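N-acetyltransferase domain-containing protein (PDB 2OZH) probably transfers an acyl group, most likely acetyl from acetyl-CoA, as a member of the GNAT acetyltransferase family. Local coordinates at residues S12-G17 with G49-G54; R21-S24 with D28-K31; A60-D65 with P98-L103. All coordinates share one frame; numbering follows the deposited sequence. Where two conformers were deposited one is given.

Contact 1 of 3, residues S12-G17 with G49-G54; sequences SLLDIG and GGFVDG
Leu14 and Gly49 bring the two backbones closest, 6.3 Å from CA to CA, where the loop ahead of helix 16-26 passes beside strand 46-52. Residues 12-13 finish a short 3-10 segment, Leu14 and Asp15 run on as loop, and helix 16-26 starts at Ile16 with Asp15 as its N-cap: the Asp15 carboxylate, through OD1, takes the N-H of Leu18.

Across the gap, the Phe51 ring is the main piece. Its CG stands anti to the carbonyl carbon (chi1 -56°), which sends the far end of the ring, CE2 and CZ, against the Leu13-Leu14 peptide. Leu13 O lies 3.3 Å from Phe51 CE2, approaching obliquely, while Leu13 CB packs on Phe51 CZ at 3.8 Å. The backbone N of Leu14 sits at the ring edge, near its plane, 4.2 Å from Phe51 CZ. Leu14 CD2 rests on Gly49 CA at 4.0 Å, where the missing side chain leaves room for both the leucine methyl and the phenylalanine ring. Leu14 also touches Ile42 of helix 35-43 and Phe59 of strand 55-64, tying the loop into the GNAT core.

Nothing polar bonds directly between these two segments; Asp15 N is held instead by Gln56 OE1 of strand 55-64. The join therefore rests on apolar packing, to which the carbonyl oxygen near the aromatic carbons may add a mildly favourable term.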
loop_
_atom_site.group_PDB
_atom_site.type_symbol
_atom_site.label_atom_id
_atom_site.label_comp_id
_atom_site.label_asym_id
_atom_site.label_seq_id
_atom_site.Cartn_x
_atom_site.Cartn_y
_atom_site.Cartn_z
ATOM N N SER A 12 8.965 10.105 -16.084
ATOM C CA SER A 12 9.903 11.059 -16.646
ATOM C C SER A 12 9.288 12.415 -16.989
ATOM O O SER A 12 10.025 13.405 -17.074
ATOM C CB SER A 12 10.631 10.492 -17.865
ATOM O OG SER A 12 9.751 10.356 -18.961
ATOM N N LEU A 13 7.984 12.460 -17.217
ATOM C CA LEU A 13 7.275 13.708 -17.499
ATOM C C LEU A 13 6.951 14.501 -16.235
ATOM O O LEU A 13 6.699 15.702 -16.326
ATOM C CB LEU A 13 5.968 13.425 -18.218
ATOM C CG LEU A 13 6.165 13.022 -19.673
ATOM C CD1 LEU A 13 4.959 12.246 -20.196
ATOM C CD2 LEU A 13 6.405 14.235 -20.531
ATOM N N LEU A 14 6.989 13.881 -15.058
ATOM C CA LEU A 14 6.594 14.596 -13.838
ATOM C C LEU A 14 7.520 15.763 -13.545
ATOM O O LEU A 14 8.743 15.674 -13.758
ATOM C CB LEU A 14 6.591 13.643 -12.649
ATOM C CG LEU A 14 5.579 12.495 -12.700
ATOM C CD1 LEU A 14 5.862 11.530 -11.562
ATOM C CD2 LEU A 14 4.147 13.002 -12.642
ATOM N N ASP A 15 6.945 16.817 -12.990
ATOM C CA ASP A 15 7.692 17.979 -12.509
ATOM C C ASP A 15 7.904 17.742 -11.018
ATOM O O ASP A 15 7.061 18.067 -10.191
ATOM C CB ASP A 15 6.903 19.249 -12.809
ATOM C CG ASP A 15 7.629 20.532 -12.414
ATOM O OD1 ASP A 15 8.551 20.453 -11.568
ATOM O OD2 ASP A 15 7.220 21.601 -12.932
ATOM N N ILE A 16 9.024 17.115 -10.667
ATOM C CA ILE A 16 9.275 16.693 -9.302
ATOM C C ILE A 16 9.334 17.894 -8.381
ATOM O O ILE A 16 8.829 17.827 -7.258
ATOM C CB ILE A 16 10.577 15.836 -9.208
ATOM C CG1 ILE A 16 10.534 14.633 -10.165
ATOM C CG2 ILE A 16 10.822 15.410 -7.780
ATOM C CD1 ILE A 16 9.473 13.611 -9.879
ATOM N N GLY A 17 9.940 18.990 -8.822
ATOM C CA GLY A 17 10.021 20.170 -7.966
ATOM C C GLY A 17 8.660 20.722 -7.655
ATOM O O GLY A 17 8.388 21.140 -6.521
ATOM N N GLY A 49 0.227 11.858 -13.738
ATOM C CA GLY A 49 0.395 13.293 -13.887
ATOM C C GLY A 49 -0.596 13.831 -14.877
ATOM O O GLY A 49 -0.880 13.200 -15.886
ATOM N N GLY A 50 -1.120 15.018 -14.612
ATOM C CA GLY A 50 -1.943 15.729 -15.557
ATOM C C GLY A 50 -1.230 16.995 -16.018
ATOM O O GLY A 50 -0.630 17.688 -15.202
ATOM N N PHE A 51 -1.266 17.205 -17.322
ATOM C CA PHE A 51 -0.478 18.260 -17.956
ATOM C C PHE A 51 -1.321 19.063 -18.926
ATOM O O PHE A 51 -2.136 18.486 -19.663
ATOM C CB PHE A 51 0.697 17.655 -18.733
ATOM C CG PHE A 51 1.598 16.784 -17.888
ATOM C CD1 PHE A 51 1.284 15.461 -17.676
ATOM C CD2 PHE A 51 2.742 17.294 -17.290
ATOM C CE1 PHE A 51 2.071 14.662 -16.912
ATOM C CE2 PHE A 51 3.535 16.509 -16.508
ATOM C CZ PHE A 51 3.230 15.209 -16.322
ATOM N N VAL A 52 -1.082 20.365 -18.947
ATOM C CA VAL A 52 -1.708 21.258 -19.918
ATOM C C VAL A 52 -0.634 22.207 -20.440
ATOM O O VAL A 52 0.024 22.873 -19.674
ATOM C CB VAL A 52 -2.861 22.064 -19.276
ATOM C CG1 VAL A 52 -3.466 23.050 -20.298
ATOM C CG2 VAL A 52 -3.919 21.131 -18.718
ATOM N N ASP A 53 -0.506 22.276 -21.756
ATOM C CA ASP A 53 0.381 23.232 -22.423
ATOM C C ASP A 53 1.791 23.207 -21.836
ATOM O O ASP A 53 2.439 24.230 -21.605
ATOM C CB ASP A 53 -0.218 24.645 -22.394
ATOM C CG ASP A 53 -1.521 24.755 -23.176
ATOM O OD1 ASP A 53 -1.793 23.943 -24.067
ATOM O OD2 ASP A 53 -2.266 25.699 -22.872
ATOM N N GLY A 54 2.270 21.999 -21.595
ATOM C CA GLY A 54 3.648 21.801 -21.225
ATOM C C GLY A 54 3.973 21.878 -19.757
ATOM O O GLY A 54 5.139 21.797 -19.370
#

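Contact 2 of 3, residues R21-S24 with D28-K31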
loop_
_atom_site.group_PDB
_atom_site.type_symbol
_atom_site.label_atom_id
_atom_site.label_comp_id
_atom_site.label_asym_id
_atom_site.label_seq_id
_atom_site.Cartn_x
_atom_site.Cartn_y
_atom_site.Cartn_z
ATOM N N ARG A 21 7.223 20.931 -3.872
ATOM C CA ARG A 21 6.775 22.189 -3.268
ATOM C C ARG A 21 5.324 22.102 -2.839
ATOM O O ARG A 21 4.950 22.542 -1.759
ATOM C CB ARG A 21 6.981 23.348 -4.262
ATOM C CG ARG A 21 8.452 23.664 -4.551
ATOM C CD ARG A 21 8.675 24.477 -5.923
ATOM N NE ARG A 21 10.095 24.386 -6.250
ATOM C CZ ARG A 21 10.636 23.936 -7.345
ATOM N NH1 ARG A 21 9.905 23.644 -8.436
ATOM N NH2 ARG A 21 11.938 23.735 -7.358
ATOM N N THR A 22 4.491 21.542 -3.709
ATOM C CA THR A 22 3.053 21.435 -3.439
ATOM C C THR A 22 2.794 20.581 -2.222
ATOM O O THR A 22 2.062 20.975 -1.300
ATOM C CB THR A 22 2.316 20.897 -4.662
ATOM O OG1 THR A 22 2.421 21.827 -5.755
ATOM C CG2 THR A 22 0.836 20.635 -4.346
ATOM N N LEU A 23 3.381 19.395 -2.205
ATOM C CA LEU A 23 3.158 18.482 -1.082
ATOM C C LEU A 23 3.709 19.068 0.211
ATOM O O LEU A 23 3.059 19.032 1.266
ATOM C CB LEU A 23 3.778 17.107 -1.364
ATOM C CG LEU A 23 3.122 16.300 -2.486
ATOM C CD1 LEU A 23 3.804 14.983 -2.622
ATOM C CD2 LEU A 23 1.625 16.097 -2.245
ATOM N N SER A 24 4.917 19.622 0.156
ATOM C CA SER A 24 5.599 20.141 1.335
ATOM C C SER A 24 4.921 21.339 1.934
ATOM O O SER A 24 4.916 21.526 3.151
ATOM C CB SER A 24 7.027 20.562 0.974
ATOM O OG SER A 24 7.698 21.060 2.139
ATOM N N ASP A 28 -1.474 19.161 4.307
ATOM C CA ASP A 28 -1.130 18.811 5.675
ATOM C C ASP A 28 -0.465 17.438 5.778
ATOM O O ASP A 28 0.470 17.241 6.595
ATOM C CB ASP A 28 -2.325 18.943 6.616
ATOM C CG ASP A 28 -3.491 18.106 6.231
ATOM O OD1 ASP A 28 -3.478 17.408 5.196
ATOM O OD2 ASP A 28 -4.470 18.137 7.020
ATOM N N TRP A 29 -0.876 16.512 4.906
ATOM C CA TRP A 29 -0.434 15.149 5.029
ATOM C C TRP A 29 1.034 14.981 4.665
ATOM O O TRP A 29 1.669 14.037 5.075
ATOM C CB TRP A 29 -1.300 14.181 4.180
ATOM C CG TRP A 29 -1.167 14.349 2.678
ATOM C CD1 TRP A 29 -0.206 13.804 1.898
ATOM C CD2 TRP A 29 -1.993 15.119 1.810
ATOM N NE1 TRP A 29 -0.390 14.153 0.573
ATOM C CE2 TRP A 29 -1.469 14.983 0.498
ATOM C CE3 TRP A 29 -3.128 15.924 1.996
ATOM C CZ2 TRP A 29 -2.055 15.597 -0.616
ATOM C CZ3 TRP A 29 -3.695 16.535 0.880
ATOM C CH2 TRP A 29 -3.168 16.359 -0.393
ATOM N N ALA A 30 1.588 15.900 3.887
ATOM C CA ALA A 30 2.983 15.794 3.507
ATOM C C ALA A 30 3.764 17.045 3.834
ATOM O O ALA A 30 4.834 17.277 3.284
ATOM C CB ALA A 30 3.104 15.445 2.026
ATOM N N LYS A 31 3.262 17.848 4.775
ATOM C CA LYS A 31 3.941 19.063 5.198
ATOM C C LYS A 31 5.412 18.789 5.502
ATOM O O LYS A 31 5.740 17.869 6.280
ATOM C CB LYS A 31 3.264 19.675 6.447
ATOM C CG LYS A 31 3.858 21.013 6.866
ATOM C CD LYS A 31 3.195 21.572 8.134
ATOM C CE LYS A 31 3.924 22.812 8.626
ATOM N NZ LYS A 31 3.226 23.441 9.796
#
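Leu23 and Ala30 lie at the heart of this contact, in which a type I beta turn, Asp28 to Lys31, folds back against the last turns of helix 16-26, the first helix of the GNAT fold. Leu23 CB and Ala30 CB meet at 3.8 Å, both residues buried. The backbones are close enough to put Leu23 O 3.2 Å from Ala30 O, two acceptors that cannot bond each other. Thr27 OG1 bridges this spot, bonded to Leu23 O and to Ala30 N. Ser24 belongs to the tight part too: its CA points a hydrogen at Ala30 O, and its backbone is hydrogen-bonded to Asp32.

Farther along Leu23, the CD2 methyl lies beside the indole, 4.0 Å from Trp29 NE1. With its CG between the backbone N and the carbonyl carbon (chi1 68°), the Trp29 ring swings back to meet this methyl. Asp74 OD1 of strand 69-77 accepts the indole N-H, and Arg104 of the second subunit packs on the same side chain.

The loose, solvent side is the Lys31 side chain, deposited in two conformers and directed away from the helix. Its backbone stays close: Lys31 CA lies 3.3 Å from Ser24 O in a C-H...O contact, with 149° at the hydrogen.

Contact 3 of 3, residues A60-D65 with P98-L103. With EDO (1,2-ethanediol), chain H.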
loop_
_atom_site.group_PDB
_atom_site.type_symbol
_atom_site.label_atom_id
_atom_site.label_comp_id
_atom_site.label_asym_id
_atom_site.label_seq_id
_atom_site.Cartn_x
_atom_site.Cartn_y
_atom_site.Cartn_z
ATOM N N ALA A 60 -1.752 12.357 -8.980
ATOM C CA ALA A 60 -2.288 11.330 -8.084
ATOM C C ALA A 60 -1.289 10.215 -8.043
ATOM O O ALA A 60 -0.595 9.965 -9.018
ATOM C CB ALA A 60 -3.645 10.804 -8.610
ATOM N N ARG A 61 -1.197 9.533 -6.913
ATOM C CA ARG A 61 -0.167 8.535 -6.717
ATOM C C ARG A 61 -0.740 7.262 -6.104
ATOM O O ARG A 61 -1.508 7.337 -5.151
ATOM C CB ARG A 61 0.964 9.073 -5.837
ATOM C CG ARG A 61 2.161 8.129 -5.759
ATOM C CD ARG A 61 3.385 8.820 -5.201
ATOM N NE ARG A 61 3.249 9.226 -3.815
ATOM C CZ ARG A 61 3.607 8.481 -2.779
ATOM N NH1 ARG A 61 4.013 7.233 -2.945
ATOM N NH2 ARG A 61 3.579 8.993 -1.572
ATOM N N VAL A 62 -0.378 6.132 -6.682
ATOM C CA VAL A 62 -0.864 4.838 -6.232
ATOM C C VAL A 62 0.310 3.942 -5.827
ATOM O O VAL A 62 1.265 3.781 -6.577
ATOM C CB VAL A 62 -1.720 4.170 -7.326
ATOM C CG1 VAL A 62 -2.172 2.765 -6.894
ATOM C CG2 VAL A 62 -2.911 5.029 -7.676
ATOM N N ILE A 63 0.233 3.335 -4.646
ATOM C CA ILE A 63 1.192 2.340 -4.203
ATOM C C ILE A 63 0.437 1.000 -4.287
ATOM O O ILE A 63 -0.608 0.853 -3.669
ATOM C CB ILE A 63 1.646 2.599 -2.774
ATOM C CG1 ILE A 63 2.258 4.000 -2.670
ATOM C CG2 ILE A 63 2.654 1.551 -2.349
ATOM C CD1 ILE A 63 2.555 4.419 -1.245
ATOM N N SER A 64 0.983 0.035 -5.008
ATOM C CA SER A 64 0.251 -1.206 -5.260
ATOM C C SER A 64 1.177 -2.340 -5.584
ATOM O O SER A 64 2.293 -2.125 -6.056
ATOM C CB SER A 64 -0.681 -0.978 -6.440
ATOM O OG SER A 64 -1.505 -2.114 -6.738
ATOM N N ASP A 65 0.693 -3.569 -5.369
ATOM C CA ASP A 65 1.336 -4.763 -5.893
ATOM C C ASP A 65 0.825 -5.151 -7.279
ATOM O O ASP A 65 1.245 -6.168 -7.810
ATOM C CB ASP A 65 1.222 -5.923 -4.921
ATOM C CG ASP A 65 -0.177 -6.402 -4.722
ATOM O OD1 ASP A 65 -1.120 -5.785 -5.271
ATOM O OD2 ASP A 65 -0.325 -7.436 -4.024
ATOM N N PRO A 98 -4.693 -0.630 -16.460
ATOM C CA PRO A 98 -4.698 -2.076 -16.597
ATOM C C PRO A 98 -4.024 -2.836 -15.466
ATOM O O PRO A 98 -4.285 -4.033 -15.302
ATOM C CB PRO A 98 -3.955 -2.311 -17.922
ATOM C CG PRO A 98 -3.364 -1.058 -18.312
ATOM C CD PRO A 98 -4.029 0.052 -17.581
ATOM N N ASP A 99 -3.167 -2.189 -14.696
ATOM C CA ASP A 99 -2.443 -2.870 -13.603
ATOM C C ASP A 99 -3.158 -2.707 -12.275
ATOM O O ASP A 99 -2.638 -3.150 -11.256
ATOM C CB ASP A 99 -1.003 -2.378 -13.517
ATOM C CG ASP A 99 -0.206 -2.701 -14.781
ATOM O OD1 ASP A 99 -0.443 -3.764 -15.395
ATOM O OD2 ASP A 99 0.653 -1.894 -15.172
ATOM N N LEU A 100 -4.317 -2.044 -12.267
ATOM C CA LEU A 100 -5.096 -1.807 -11.057
ATOM C C LEU A 100 -6.498 -2.397 -11.109
ATOM O O LEU A 100 -7.418 -1.949 -10.421
ATOM C CB LEU A 100 -5.182 -0.315 -10.756
ATOM C CG LEU A 100 -3.869 0.431 -10.576
ATOM C CD1 LEU A 100 -4.116 1.898 -10.318
ATOM C CD2 LEU A 100 -3.056 -0.118 -9.423
ATOM N N GLN A 101 -6.653 -3.441 -11.924
ATOM C CA GLN A 101 -7.922 -4.135 -12.056
ATOM C C GLN A 101 -7.970 -5.375 -11.187
ATOM O O GLN A 101 -6.942 -5.959 -10.870
ATOM C CB GLN A 101 -8.162 -4.553 -13.516
ATOM C CG GLN A 101 -8.143 -3.400 -14.507
ATOM C CD GLN A 101 -9.108 -2.315 -14.136
ATOM O OE1 GLN A 101 -10.310 -2.571 -13.974
ATOM N NE2 GLN A 101 -8.612 -1.087 -13.948
ATOM N N GLY A 102 -9.174 -5.755 -10.772
ATOM C CA GLY A 102 -9.342 -6.982 -10.015
ATOM C C GLY A 102 -8.768 -6.985 -8.615
ATOM O O GLY A 102 -8.533 -8.052 -8.045
ATOM N N LEU A 103 -8.538 -5.809 -8.035
ATOM C CA LEU A 103 -7.925 -5.763 -6.736
ATOM C C LEU A 103 -8.920 -6.097 -5.648
ATOM O O LEU A 103 -10.082 -5.678 -5.725
ATOM C CB LEU A 103 -7.377 -4.346 -6.488
ATOM C CG LEU A 103 -6.362 -3.792 -7.483
ATOM C CD1 LEU A 103 -5.976 -2.379 -7.111
ATOM C CD2 LEU A 103 -5.104 -4.661 -7.548
HETATM C C1 EDO H . -11.804 -3.500 -10.804
HETATM O O1 EDO H . -11.561 -4.580 -11.724
HETATM C C2 EDO H . -13.137 -3.716 -10.123
HETATM O O2 EDO H . -13.022 -3.976 -8.713
#
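Val62 and Leu100 make the apolar centre of this buried contact, reaching toward each other tip to tip: Val62 CG1 lies 3.9 Å from Leu100 CD2 and 4.0 Å from Leu100 CD1, so it meets both methyls of the leucine fork. The valine branch that does the touching is the one anti to the backbone N (chi1 177°). Val94 of helix 86-96 packs on both residues, and Leu46 of strand 46-52 also touches Leu100.

A polar group, Ser64 OG, borders the CD2 methyl of Leu100 at 3.7 Å, a van der Waals touch, and Leu103 CD2 approaches that oxygen more loosely at 4.5 Å. The buried hydroxyl is satisfied within the hairpin of strands 55-64 and 69-77, by Phe69 O and by the N-H of Tyr66 in the turn.

Hydrogen bonds also hold a 1,2-ethanediol, probably from the crystallisation liquor, which Gly102 N and Gln101 OE1 face. Gly102 N donates to its O1 at 2.8 Å with a fairly straight 162° at the hydrogen; the bond from that O1 to Gln101 OE1 is weak.

Together the apolar contacts seat the connection between helix 86-96 and strand 105-109 on one face of the central sheet, the alpha/beta layering of the GNAT fold.

Contacts 1 and 2 share helix 16-26: contact 1 packs the residues leading into it against strand 46-52, contact 2 folds the loop after it back on its end, and their centres are about 17 Å apart. Contact 3 comes later in sequence but reaches the same sheet as contact 1, since strands 46-52 and 55-64 are neighbours; these centres lie about 20 Å apart. Contacts 2 and 3 are about 23 Å apart between centres, yet Asp74 connects their surroundings, bonding Trp29 through OD1 and Arg61 through OD2. Ethanediol, probably from the crystallisation liquor, sits on Gly102 in contact 3 and also about 5 Å from the Trp29 side chain in contact 2.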